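Local structure of alpha-galactosidase 1 (Saccharomyces cerevisiae, 3LRL) at residues Asp72-Ser77 against Ala122-Ser127; Phe110-Ser115 against Ala135-Asn140; Ala116-Cys121 against Tyr152-Phe157; Phe182-Asn187 against Ala201-Met206. The protein hydrolyses terminal, non-reducing alpha-D-galactose residues from alpha-D-galactosides such as galactose oligosaccharides, galactomannans and galactolipids. The protein carries 1 engineered substitution. All coordinates share one frame; numbering follows the deposited sequence.

Interaction 1: residues Asp72-Ser77 against Ala122-Ser127; sequences DDCWSS and AGYPGS. With GLA (alpha-D-galactopyranose), chain D.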
# COMPACT_ATOMS: atom_id res chain seq x y z
N ASP A 72 28.02 14.77 14.57
CA ASP A 72 27.24 14.12 13.52
C ASP A 72 28.19 13.44 12.54
O ASP A 72 29.30 13.06 12.92
CB ASP A 72 26.30 15.14 12.86
CG ASP A 72 25.09 14.49 12.21
OD1 ASP A 72 24.02 14.40 12.87
OD2 ASP A 72 25.21 14.05 11.05
N ASP A 73 27.78 13.27 11.29
CA ASP A 73 28.56 12.53 10.29
C ASP A 73 29.98 13.08 10.09
O ASP A 73 30.33 14.15 10.61
CB ASP A 73 27.81 12.56 8.96
CG ASP A 73 27.99 11.30 8.15
OD1 ASP A 73 28.99 10.58 8.29
OD2 ASP A 73 27.09 11.04 7.34
N CYS A 74 30.78 12.33 9.33
CA CYS A 74 32.11 12.76 8.82
C CYS A 74 33.21 12.91 9.84
O CYS A 74 34.12 13.70 9.63
CB CYS A 74 32.01 14.08 8.05
SG CYS A 74 30.48 14.35 7.16
N TRP A 75 33.14 12.19 10.95
CA TRP A 75 34.13 12.33 12.00
C TRP A 75 35.28 11.31 11.92
O TRP A 75 36.31 11.48 12.56
CB TRP A 75 33.45 12.22 13.35
CG TRP A 75 32.81 10.90 13.59
CD1 TRP A 75 31.53 10.56 13.31
CD2 TRP A 75 33.43 9.72 14.15
NE1 TRP A 75 31.30 9.25 13.67
CE2 TRP A 75 32.44 8.71 14.20
CE3 TRP A 75 34.72 9.43 14.65
CZ2 TRP A 75 32.69 7.43 14.71
CZ3 TRP A 75 34.97 8.17 15.15
CH2 TRP A 75 33.95 7.18 15.17
N SER A 76 35.08 10.23 11.17
CA SER A 76 36.02 9.12 11.16
C SER A 76 36.87 9.11 9.90
O SER A 76 36.60 9.83 8.93
CB SER A 76 35.28 7.78 11.34
OG SER A 76 34.30 7.59 10.34
N SER A 77 37.92 8.28 9.92
CA SER A 77 38.85 8.20 8.80
C SER A 77 38.91 6.79 8.22
O SER A 77 39.52 6.58 7.18
CB SER A 77 40.26 8.72 9.18
OG SER A 77 40.86 7.97 10.22
N ALA A 122 27.03 10.27 4.50
CA ALA A 122 28.10 10.99 3.79
C ALA A 122 29.25 10.06 3.34
O ALA A 122 30.28 10.54 2.86
CB ALA A 122 28.64 12.12 4.64
N GLY A 123 29.06 8.75 3.50
CA GLY A 123 29.98 7.76 2.93
C GLY A 123 31.12 7.28 3.81
O GLY A 123 32.05 6.61 3.34
N TYR A 124 31.04 7.61 5.09
CA TYR A 124 32.03 7.12 6.05
C TYR A 124 31.68 5.70 6.51
O TYR A 124 30.62 5.20 6.17
CB TYR A 124 32.20 8.12 7.21
CG TYR A 124 32.82 9.43 6.73
CD1 TYR A 124 32.05 10.37 6.03
CD2 TYR A 124 34.17 9.69 6.91
CE1 TYR A 124 32.62 11.55 5.55
CE2 TYR A 124 34.75 10.87 6.45
CZ TYR A 124 33.97 11.80 5.76
OH TYR A 124 34.53 12.97 5.31
N PRO A 125 32.59 5.02 7.24
CA PRO A 125 32.31 3.66 7.74
C PRO A 125 31.00 3.59 8.54
O PRO A 125 30.83 4.36 9.48
CB PRO A 125 33.48 3.41 8.69
CG PRO A 125 34.56 4.26 8.20
CD PRO A 125 33.94 5.48 7.62
N GLY A 126 30.11 2.66 8.18
CA GLY A 126 28.86 2.41 8.92
C GLY A 126 28.99 1.22 9.88
O GLY A 126 29.98 0.50 9.84
N SER A 127 27.98 0.98 10.70
CA SER A 127 28.10 -0.01 11.77
C SER A 127 27.39 -1.33 11.54
O SER A 127 27.50 -2.21 12.39
CB SER A 127 27.63 0.57 13.10
OG SER A 127 28.43 1.66 13.52
C1 GLA D . 20.07 11.89 7.28
C2 GLA D . 19.41 12.12 8.68
C3 GLA D . 20.36 12.97 9.55
C4 GLA D . 21.89 12.65 9.40
C5 GLA D . 22.34 12.45 7.95
C6 GLA D . 23.79 11.96 7.88
O2 GLA D . 18.06 12.67 8.58
O3 GLA D . 19.95 12.91 10.89
O4 GLA D . 22.30 11.50 10.12
O5 GLA D . 21.46 11.52 7.33
O6 GLA D . 24.71 12.96 7.45
O HOH W 1 31.96 6.69 10.47
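Asp73 OD2 is gripped twice: Ala122 N donates to Asp73 OD2 at 2.9 Å, and O6 of the bound galactose (GLA) donates to the same oxygen at 3.1 Å. The amide arrives on the syn side, 32° out of the carboxylate plane. The other oxygen, Asp73 OD1, takes the neighbouring amide, Cys74 N, at 2.7 Å on its anti side, and Thr120 OG1 also bonds to it, so both ends of the carboxylate are held and its rotation is fixed. Asp72 OD2 accepts Asp73 N, and Asp72 OD1 pairs with Lys147, another substrate-binding residue. Without the carboxylate, as with an alanine here, galactose O6 and Ala122 N are likely to lose their shared acceptor, and Cys74 N and Thr120 OG1 theirs. Beyond the carboxylate, the Tyr124 ring lies flat against the backbone of Cys74. Cys74 CA sits over the middle of one ring face in a CH-pi contact, 3.6 Å from the centroid, while Cys74 SG approaches the ring obliquely. Ser76 O comes to the ring edge, 3.2 Å from Tyr124 CD2. Tyr124 CG stands anti to its carbonyl carbon (chi1 -66°), which swings the ring back over the 72-77 segment. A water 2.5 Å from Ser76 OG donates to Pro125 O. Cys74 SG, disulfide-bonded to Cys42, also packs on Ala122 CB at 3.8 Å. A polar end thus faces the sugar with a ring-and-sulfur end behind it, and the amide of Ala122 and the partners of OD1 together probably set the carboxylate toward O6.

Interaction 2: residues Phe110-Ser115 against Ala135-Asn140; sequences FGMYSS and AQFFAN. With GLA (alpha-D-galactopyranose), chain D.
Met112 and Phe138 carry the apolar packing: Met112 CB lies 3.9 Å from Phe138 CE1, approaching the ring obliquely. Ser114 CB comes to the edge of the same ring, 4.1 Å from Phe138 CZ. Two further contacts come from the end of Met112. Its SD makes a Met-aromatic contact at the edge of Phe138, 5.3 Å from the ring centroid, and the bend at chi3 (73°) carries CE to the edge of Phe137, 4.2 Å from Phe137 CE2. No hydrogen bond joins the segments. The polar groups of the strand look elsewhere: Ser114 OG bonds to Ser127 OG, and Tyr113 O accepts Trp75 NE1. Between Met112 and Ser114, the CB of Tyr113 leaves the strand away from the helix; its ring lies beside the sugar, and its OH bonds to the nucleophile Asp149. A phenylalanine at Tyr113 would probably leave Asp149 OD2 without this hydroxyl partner and less firmly placed. Strand and helix run nearly antiparallel, at 160°, their axes 10.5 Å apart. This is the first half of a beta-alpha-beta unit completed by strand 145-149, the repeating element of the TIM barrel that forms the catalytic domain.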
# COMPACT_ATOMS: atom_id res chain seq x y z
N PHE A 110 27.67 14.05 25.82
CA PHE A 110 28.33 13.91 24.51
C PHE A 110 27.67 12.87 23.56
O PHE A 110 27.57 11.68 23.89
CB PHE A 110 29.81 13.56 24.73
CG PHE A 110 30.60 13.41 23.47
CD1 PHE A 110 30.48 14.33 22.42
CD2 PHE A 110 31.52 12.37 23.33
CE1 PHE A 110 31.24 14.19 21.24
CE2 PHE A 110 32.27 12.24 22.17
CZ PHE A 110 32.12 13.15 21.12
N GLY A 111 27.23 13.34 22.39
CA GLY A 111 26.63 12.48 21.37
C GLY A 111 27.54 12.21 20.19
O GLY A 111 28.34 13.07 19.76
N MET A 112 27.45 10.98 19.67
CA MET A 112 28.11 10.66 18.40
C MET A 112 27.12 10.04 17.44
O MET A 112 25.94 9.91 17.74
CB MET A 112 29.34 9.77 18.59
CG MET A 112 30.52 10.47 19.28
SD MET A 112 32.10 9.58 19.22
CE MET A 112 32.61 9.77 17.53
N TYR A 113 27.62 9.70 16.26
CA TYR A 113 26.78 9.30 15.15
C TYR A 113 27.40 8.10 14.40
O TYR A 113 28.64 7.99 14.24
CB TYR A 113 26.59 10.51 14.21
CG TYR A 113 26.10 10.17 12.84
CD1 TYR A 113 26.98 9.69 11.86
CD2 TYR A 113 24.76 10.31 12.50
CE1 TYR A 113 26.54 9.35 10.60
CE2 TYR A 113 24.31 9.98 11.24
CZ TYR A 113 25.20 9.51 10.30
OH TYR A 113 24.74 9.17 9.05
N SER A 114 26.51 7.21 13.96
CA SER A 114 26.83 6.20 12.93
C SER A 114 25.57 5.91 12.10
O SER A 114 24.54 6.58 12.26
CB SER A 114 27.36 4.91 13.57
OG SER A 114 28.06 4.15 12.59
N SER A 115 25.65 4.91 11.23
CA SER A 115 24.50 4.47 10.44
C SER A 115 24.35 2.95 10.49
O SER A 115 25.35 2.21 10.40
CB SER A 115 24.66 4.98 8.99
OG SER A 115 23.58 4.58 8.16
N ALA A 135 29.81 -0.15 19.16
CA ALA A 135 29.30 0.13 20.48
C ALA A 135 30.45 0.23 21.46
O ALA A 135 30.50 1.15 22.26
CB ALA A 135 28.30 -0.95 20.92
N GLN A 136 31.38 -0.72 21.39
CA GLN A 136 32.55 -0.72 22.27
C GLN A 136 33.44 0.50 22.05
O GLN A 136 33.96 1.07 23.01
CB GLN A 136 33.35 -2.02 22.11
CG GLN A 136 34.43 -2.27 23.19
CD GLN A 136 33.88 -2.42 24.60
OE1 GLN A 136 32.80 -2.99 24.83
NE2 GLN A 136 34.63 -1.90 25.57
N PHE A 137 33.59 0.92 20.80
CA PHE A 137 34.27 2.19 20.50
C PHE A 137 33.64 3.39 21.20
O PHE A 137 34.34 4.19 21.80
CB PHE A 137 34.37 2.45 18.98
CG PHE A 137 34.94 3.80 18.65
CD1 PHE A 137 36.30 3.96 18.41
CD2 PHE A 137 34.12 4.91 18.59
CE1 PHE A 137 36.84 5.20 18.11
CE2 PHE A 137 34.64 6.16 18.30
CZ PHE A 137 36.01 6.31 18.06
N PHE A 138 32.31 3.48 21.15
CA PHE A 138 31.57 4.57 21.81
C PHE A 138 31.71 4.54 23.32
O PHE A 138 31.80 5.58 23.96
CB PHE A 138 30.08 4.58 21.38
CG PHE A 138 29.88 4.77 19.88
CD1 PHE A 138 30.41 5.90 19.22
CD2 PHE A 138 29.18 3.83 19.13
CE1 PHE A 138 30.25 6.07 17.83
CE2 PHE A 138 29.02 3.98 17.75
CZ PHE A 138 29.54 5.10 17.09
N ALA A 139 31.72 3.34 23.89
CA ALA A 139 31.89 3.17 25.33
C ALA A 139 33.31 3.57 25.74
O ALA A 139 33.49 4.40 26.63
CB ALA A 139 31.58 1.75 25.73
N ASN A 140 34.31 3.01 25.06
CA ASN A 140 35.72 3.32 25.29
C ASN A 140 36.00 4.81 25.21
O ASN A 140 36.85 5.31 25.93
CB ASN A 140 36.62 2.63 24.26
CG ASN A 140 36.72 1.14 24.47
OD1 ASN A 140 35.97 0.54 25.25
ND2 ASN A 140 37.66 0.52 23.77
C1 GLA D . 20.07 11.89 7.28
C2 GLA D . 19.41 12.12 8.68
C3 GLA D . 20.36 12.97 9.55
C4 GLA D . 21.89 12.65 9.40
C5 GLA D . 22.34 12.45 7.95
C6 GLA D . 23.79 11.96 7.88
O2 GLA D . 18.06 12.67 8.58
O3 GLA D . 19.95 12.91 10.89
O4 GLA D . 22.30 11.50 10.12
O5 GLA D . 21.46 11.52 7.33
O6 GLA D . 24.71 12.96 7.45

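Interaction 3: residues Ala116-Cys121 against Tyr152-Phe157; sequences AGEYTC and YNKGQF. With GLA (alpha-D-galactopyranose), chain D; GLC (alpha-D-glucopyranose), chain B.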
# COMPACT_ATOMS: atom_id res chain seq x y z
N ALA A 116 23.11 2.48 10.65
CA ALA A 116 22.76 1.06 10.49
C ALA A 116 22.83 0.67 9.02
O ALA A 116 21.83 0.32 8.38
CB ALA A 116 21.40 0.78 11.05
N GLY A 117 24.03 0.72 8.48
CA GLY A 117 24.29 0.32 7.13
C GLY A 117 25.78 0.22 6.92
O GLY A 117 26.57 0.40 7.84
N GLU A 118 26.14 -0.08 5.68
CA GLU A 118 27.52 -0.23 5.27
C GLU A 118 28.31 1.09 5.34
O GLU A 118 29.51 1.12 5.65
CB GLU A 118 27.51 -0.76 3.85
CG GLU A 118 28.82 -1.24 3.39
CD GLU A 118 28.80 -1.64 1.93
OE1 GLU A 118 29.90 -2.03 1.46
OE2 GLU A 118 27.71 -1.57 1.27
N TYR A 119 27.65 2.18 5.02
CA TYR A 119 28.29 3.48 5.09
C TYR A 119 27.36 4.40 5.85
O TYR A 119 26.16 4.09 6.01
CB TYR A 119 28.58 4.04 3.68
CG TYR A 119 29.46 3.14 2.83
CD1 TYR A 119 28.91 2.29 1.87
CD2 TYR A 119 30.84 3.11 3.02
CE1 TYR A 119 29.71 1.45 1.11
CE2 TYR A 119 31.67 2.27 2.26
CZ TYR A 119 31.10 1.44 1.30
OH TYR A 119 31.91 0.60 0.55
N THR A 120 27.90 5.51 6.34
CA THR A 120 27.06 6.60 6.83
C THR A 120 26.48 7.34 5.61
O THR A 120 26.89 7.09 4.47
CB THR A 120 27.85 7.55 7.76
OG1 THR A 120 28.87 8.23 7.02
CG2 THR A 120 28.50 6.79 8.93
N CYS A 121 25.54 8.25 5.83
CA CYS A 121 24.96 8.98 4.68
C CYS A 121 25.98 9.75 3.86
O CYS A 121 25.83 9.86 2.66
CB CYS A 121 23.81 9.88 5.10
SG CYS A 121 22.50 9.00 5.94
N TYR A 152 22.39 3.19 3.40
CA TYR A 152 23.10 2.00 2.90
C TYR A 152 22.86 0.78 3.79
O TYR A 152 23.79 0.11 4.23
CB TYR A 152 24.60 2.31 2.66
CG TYR A 152 24.79 3.54 1.79
CD1 TYR A 152 25.19 4.77 2.34
CD2 TYR A 152 24.54 3.47 0.41
CE1 TYR A 152 25.33 5.91 1.53
CE2 TYR A 152 24.67 4.59 -0.40
CZ TYR A 152 25.06 5.81 0.16
OH TYR A 152 25.18 6.91 -0.66
N ASN A 153 21.59 0.50 4.05
CA ASN A 153 21.22 -0.57 4.98
C ASN A 153 21.21 -1.97 4.37
O ASN A 153 20.81 -2.93 5.02
CB ASN A 153 19.89 -0.24 5.66
CG ASN A 153 18.77 0.01 4.67
OD1 ASN A 153 18.75 -0.57 3.58
ND2 ASN A 153 17.83 0.87 5.05
N LYS A 154 21.66 -2.06 3.12
CA LYS A 154 21.89 -3.33 2.40
C LYS A 154 20.65 -4.21 2.29
O LYS A 154 20.71 -5.43 2.51
CB LYS A 154 23.06 -4.11 3.02
CG LYS A 154 24.39 -3.37 2.97
CD LYS A 154 25.40 -3.92 3.98
CE LYS A 154 26.34 -4.90 3.31
NZ LYS A 154 27.22 -5.60 4.31
N GLY A 155 19.51 -3.60 1.97
CA GLY A 155 18.30 -4.37 1.73
C GLY A 155 17.55 -4.77 2.98
O GLY A 155 16.48 -5.35 2.88
N GLN A 156 18.11 -4.44 4.15
CA GLN A 156 17.57 -4.80 5.45
C GLN A 156 16.49 -3.83 5.96
O GLN A 156 16.58 -3.27 7.06
CB GLN A 156 18.70 -4.94 6.48
CG GLN A 156 19.63 -6.15 6.26
CD GLN A 156 20.63 -6.33 7.40
OE1 GLN A 156 20.34 -6.04 8.56
NE2 GLN A 156 21.82 -6.82 7.07
N PHE A 157 15.46 -3.63 5.16
CA PHE A 157 14.32 -2.78 5.52
C PHE A 157 13.17 -3.29 4.67
O PHE A 157 13.37 -4.16 3.83
CB PHE A 157 14.62 -1.31 5.19
CG PHE A 157 14.54 -1.00 3.72
CD1 PHE A 157 13.34 -0.54 3.16
CD2 PHE A 157 15.65 -1.23 2.89
CE1 PHE A 157 13.25 -0.29 1.79
CE2 PHE A 157 15.57 -0.97 1.52
CZ PHE A 157 14.36 -0.51 0.97
C1 GLA D . 20.07 11.89 7.28
C2 GLA D . 19.41 12.12 8.68
C3 GLA D . 20.36 12.97 9.55
C4 GLA D . 21.89 12.65 9.40
C5 GLA D . 22.34 12.45 7.95
C6 GLA D . 23.79 11.96 7.88
O2 GLA D . 18.06 12.67 8.58
O3 GLA D . 19.95 12.91 10.89
O4 GLA D . 22.30 11.50 10.12
O5 GLA D . 21.46 11.52 7.33
O6 GLA D . 24.71 12.96 7.45
C1 GLC B . 21.39 11.75 1.97
C2 GLC B . 20.28 11.37 0.96
C3 GLC B . 18.85 11.66 1.43
C4 GLC B . 18.70 11.23 2.89
C5 GLC B . 19.69 12.00 3.75
C6 GLC B . 19.53 11.49 5.17
O1 GLC B . 22.39 10.75 1.91
O2 GLC B . 20.52 12.03 -0.28
O3 GLC B . 17.97 10.92 0.63
O4 GLC B . 17.40 11.45 3.42
O5 GLC B . 21.04 11.83 3.35
O6 GLC B . 19.73 12.55 6.06
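Tyr119 turns the edge of its ring toward the face of Tyr152, a T-shaped stack with centroids 6.0 Å apart and planes at 87°. Backbone carbonyls of the 116-121 loop line the rim of Tyr152: Tyr119 O lies in the ring plane, and Thr120 O is 3.5 Å from Tyr152 CE1. Tyr152 holds CG anti to its carbonyl carbon (chi1 -53°), which lays the ring along the backbone of Tyr119 and Thr120, with Tyr119 CB 3.7 Å from Tyr152 CD1. The hydroxyl of Tyr152 bonds to Val19 N of the second subunit, and Tyr119 packs on Pro21 of that subunit, so the pair also belongs to the subunit interface. One backbone bond ties the loops: Glu118 N donates to Tyr152 O at 2.8 Å (154° at the hydrogen). Gly117 CA lies 3.0 Å from Tyr152 O, so close that a side chain here would run into that carbonyl. These loops follow strands 109-115 and 145-149 at the C-terminal ends of the TIM-barrel strands, where the active site lies, and Asn153 to Gln156 form a type I' beta turn. Cys121, disulfide-linked to Cys151, touches both sugars: its SG is 3.1 Å from GLA O5 and its CB 3.6 Å from GLC O1. Glu118 and Lys154 cross at about a right angle and meet through their aliphatic parts, Glu118 CB 3.8 Å from Lys154 CD, while their charged ends do not touch.

Interaction 4: residues Phe182-Asn187 against Ala201-Met206; sequences FYSLCN and ANSWRM. With GLA (alpha-D-galactopyranose), chain D.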
# COMPACT_ATOMS: atom_id res chain seq x y z
N PHE A 182 22.06 7.04 25.70
CA PHE A 182 20.79 7.46 25.14
C PHE A 182 20.79 7.06 23.66
O PHE A 182 21.72 7.40 22.93
CB PHE A 182 20.63 8.98 25.26
CG PHE A 182 19.24 9.47 25.00
CD1 PHE A 182 18.72 9.49 23.70
CD2 PHE A 182 18.45 9.94 26.04
CE1 PHE A 182 17.43 9.95 23.46
CE2 PHE A 182 17.17 10.41 25.82
CZ PHE A 182 16.67 10.40 24.52
N TYR A 183 19.78 6.30 23.25
CA TYR A 183 19.74 5.69 21.92
C TYR A 183 18.68 6.34 21.05
O TYR A 183 17.48 6.25 21.33
CB TYR A 183 19.47 4.19 22.06
CG TYR A 183 19.63 3.37 20.79
CD1 TYR A 183 20.56 3.71 19.81
CD2 TYR A 183 18.87 2.23 20.61
CE1 TYR A 183 20.71 2.94 18.65
CE2 TYR A 183 19.00 1.44 19.46
CZ TYR A 183 19.93 1.79 18.49
OH TYR A 183 20.04 0.99 17.37
N SER A 184 19.15 6.99 20.00
CA SER A 184 18.33 7.81 19.12
C SER A 184 18.31 7.22 17.71
O SER A 184 19.29 7.32 16.97
CB SER A 184 18.94 9.22 19.09
OG SER A 184 18.55 9.95 17.93
N LEU A 185 17.19 6.58 17.35
CA LEU A 185 16.99 6.02 16.00
C LEU A 185 16.78 7.12 14.96
O LEU A 185 16.06 8.10 15.20
CB LEU A 185 15.80 5.05 15.97
CG LEU A 185 15.93 3.56 16.31
CD1 LEU A 185 16.90 3.25 17.42
CD2 LEU A 185 14.54 2.91 16.59
N CYS A 186 17.43 6.95 13.81
CA CYS A 186 17.27 7.82 12.64
C CYS A 186 16.99 6.94 11.42
O CYS A 186 17.87 6.68 10.61
CB CYS A 186 18.53 8.67 12.47
SG CYS A 186 18.46 9.97 11.22
N ASN A 187 15.77 6.43 11.31
CA ASN A 187 15.36 5.67 10.12
C ASN A 187 14.13 6.26 9.45
O ASN A 187 13.53 5.62 8.59
CB ASN A 187 15.15 4.17 10.41
CG ASN A 187 13.76 3.84 10.95
OD1 ASN A 187 13.16 4.60 11.71
ND2 ASN A 187 13.26 2.68 10.58
N ALA A 201 14.78 1.61 22.20
CA ALA A 201 15.31 2.96 21.95
C ALA A 201 14.57 4.07 22.69
O ALA A 201 13.42 3.88 23.08
CB ALA A 201 15.35 3.27 20.46
N ASN A 202 15.25 5.21 22.86
CA ASN A 202 14.71 6.38 23.56
C ASN A 202 14.01 7.44 22.68
O ASN A 202 13.19 8.22 23.18
CB ASN A 202 15.82 7.06 24.37
CG ASN A 202 16.41 6.15 25.41
OD1 ASN A 202 17.63 5.94 25.46
ND2 ASN A 202 15.54 5.58 26.24
N SER A 203 14.36 7.49 21.40
CA SER A 203 13.58 8.29 20.46
C SER A 203 13.74 7.72 19.07
O SER A 203 14.60 6.87 18.85
CB SER A 203 13.96 9.78 20.50
OG SER A 203 15.29 9.96 20.09
N TRP A 204 12.89 8.17 18.15
CA TRP A 204 12.96 7.74 16.74
C TRP A 204 12.51 8.84 15.79
O TRP A 204 11.41 9.38 15.91
CB TRP A 204 12.14 6.45 16.49
CG TRP A 204 10.79 6.49 17.13
CD1 TRP A 204 9.63 6.94 16.57
CD2 TRP A 204 10.47 6.09 18.47
NE1 TRP A 204 8.60 6.84 17.47
CE2 TRP A 204 9.09 6.33 18.65
CE3 TRP A 204 11.21 5.55 19.53
CZ2 TRP A 204 8.43 6.05 19.86
CZ3 TRP A 204 10.56 5.26 20.73
CH2 TRP A 204 9.18 5.50 20.87
N ARG A 205 13.37 9.17 14.84
CA ARG A 205 12.97 10.03 13.72
C ARG A 205 11.78 9.35 13.06
O ARG A 205 11.83 8.15 12.73
CB ARG A 205 14.13 10.24 12.75
CG ARG A 205 15.19 11.21 13.27
CD ARG A 205 14.81 12.68 12.98
NE ARG A 205 14.60 12.87 11.55
CZ ARG A 205 15.57 13.02 10.65
NH1 ARG A 205 16.83 13.07 11.04
NH2 ARG A 205 15.27 13.16 9.37
N MET A 206 10.70 10.11 12.91
CA MET A 206 9.47 9.63 12.28
C MET A 206 9.25 10.15 10.85
O MET A 206 8.15 9.99 10.29
CB MET A 206 8.24 9.87 13.18
CG MET A 206 8.10 11.28 13.83
SD MET A 206 8.21 12.67 12.67
CE MET A 206 6.73 12.58 11.74
C1 GLA D . 20.07 11.89 7.28
C2 GLA D . 19.41 12.12 8.68
C3 GLA D . 20.36 12.97 9.55
C4 GLA D . 21.89 12.65 9.40
C5 GLA D . 22.34 12.45 7.95
C6 GLA D . 23.79 11.96 7.88
O2 GLA D . 18.06 12.67 8.58
O3 GLA D . 19.95 12.91 10.89
O4 GLA D . 22.30 11.50 10.12
O5 GLA D . 21.46 11.52 7.33
O6 GLA D . 24.71 12.96 7.45
O HOH W 2 15.85 10.15 17.33
O HOH W 3 13.83 6.49 13.36
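Arg205 N donates to Leu185 O at 2.9 Å, and the guanidinium of the same residue, steered by bends at chi2 and chi3, grips galactose O2 with both NH1 and NH2, at 2.8 Å from NH1. NH2 also bonds to the proton donor Asp209, and Cys186 SG lies beside NH1 and the sugar. Leu185 N donates to Ser203 O, and Tyr183 O takes Asn202 N at 2.9 Å plus a weak bond from Ser203 N. Asn202 also uses its side chain, OD1 accepting Tyr183 N at 3.1 Å, while its ND2 goes to Asn24 and Gly256 O. This is the parallel pairing of neighbouring TIM-barrel strands, 182-185 and 203-205, crossing at -21° and linked through helix 193-196. A water accepts from Ser184 OG and Ser203 OG and donates to Leu185 O, bridging the two serines on one face of the sheet; Ser203 OG is also hydrogen-bonded to Gln31 NE2. On the opposite sheet face, Leu185 CB meets Trp204 CB. Ala201 CB packs 3.4 Å from Leu185 CD1 and also touches the Tyr183 ring. Over a face of Phe182, Asn202 CB makes a CH-pi contact, 3.6 Å from the centroid.

In the fold
All four contacts belong to the TIM-barrel domain and reach the galactose, but at different depths. Interactions 2 and 4 are buried and involve barrel strands: one packs a strand on its helix without any polar bond across it, the other zips two strands by backbone bonds and ends at the sugar. Interactions 1 and 3 join mostly loop segments, partly buried and near the second subunit; interaction 1 has one amide-to-carboxylate bond, interaction 3 one backbone bond, each beside a tyrosine ring, and each holds one cysteine of a disulfide to a residue outside it. Interactions 1, 2 and 3 touch one another, and their segments alternate along the chain. Interaction 4 touches none of them.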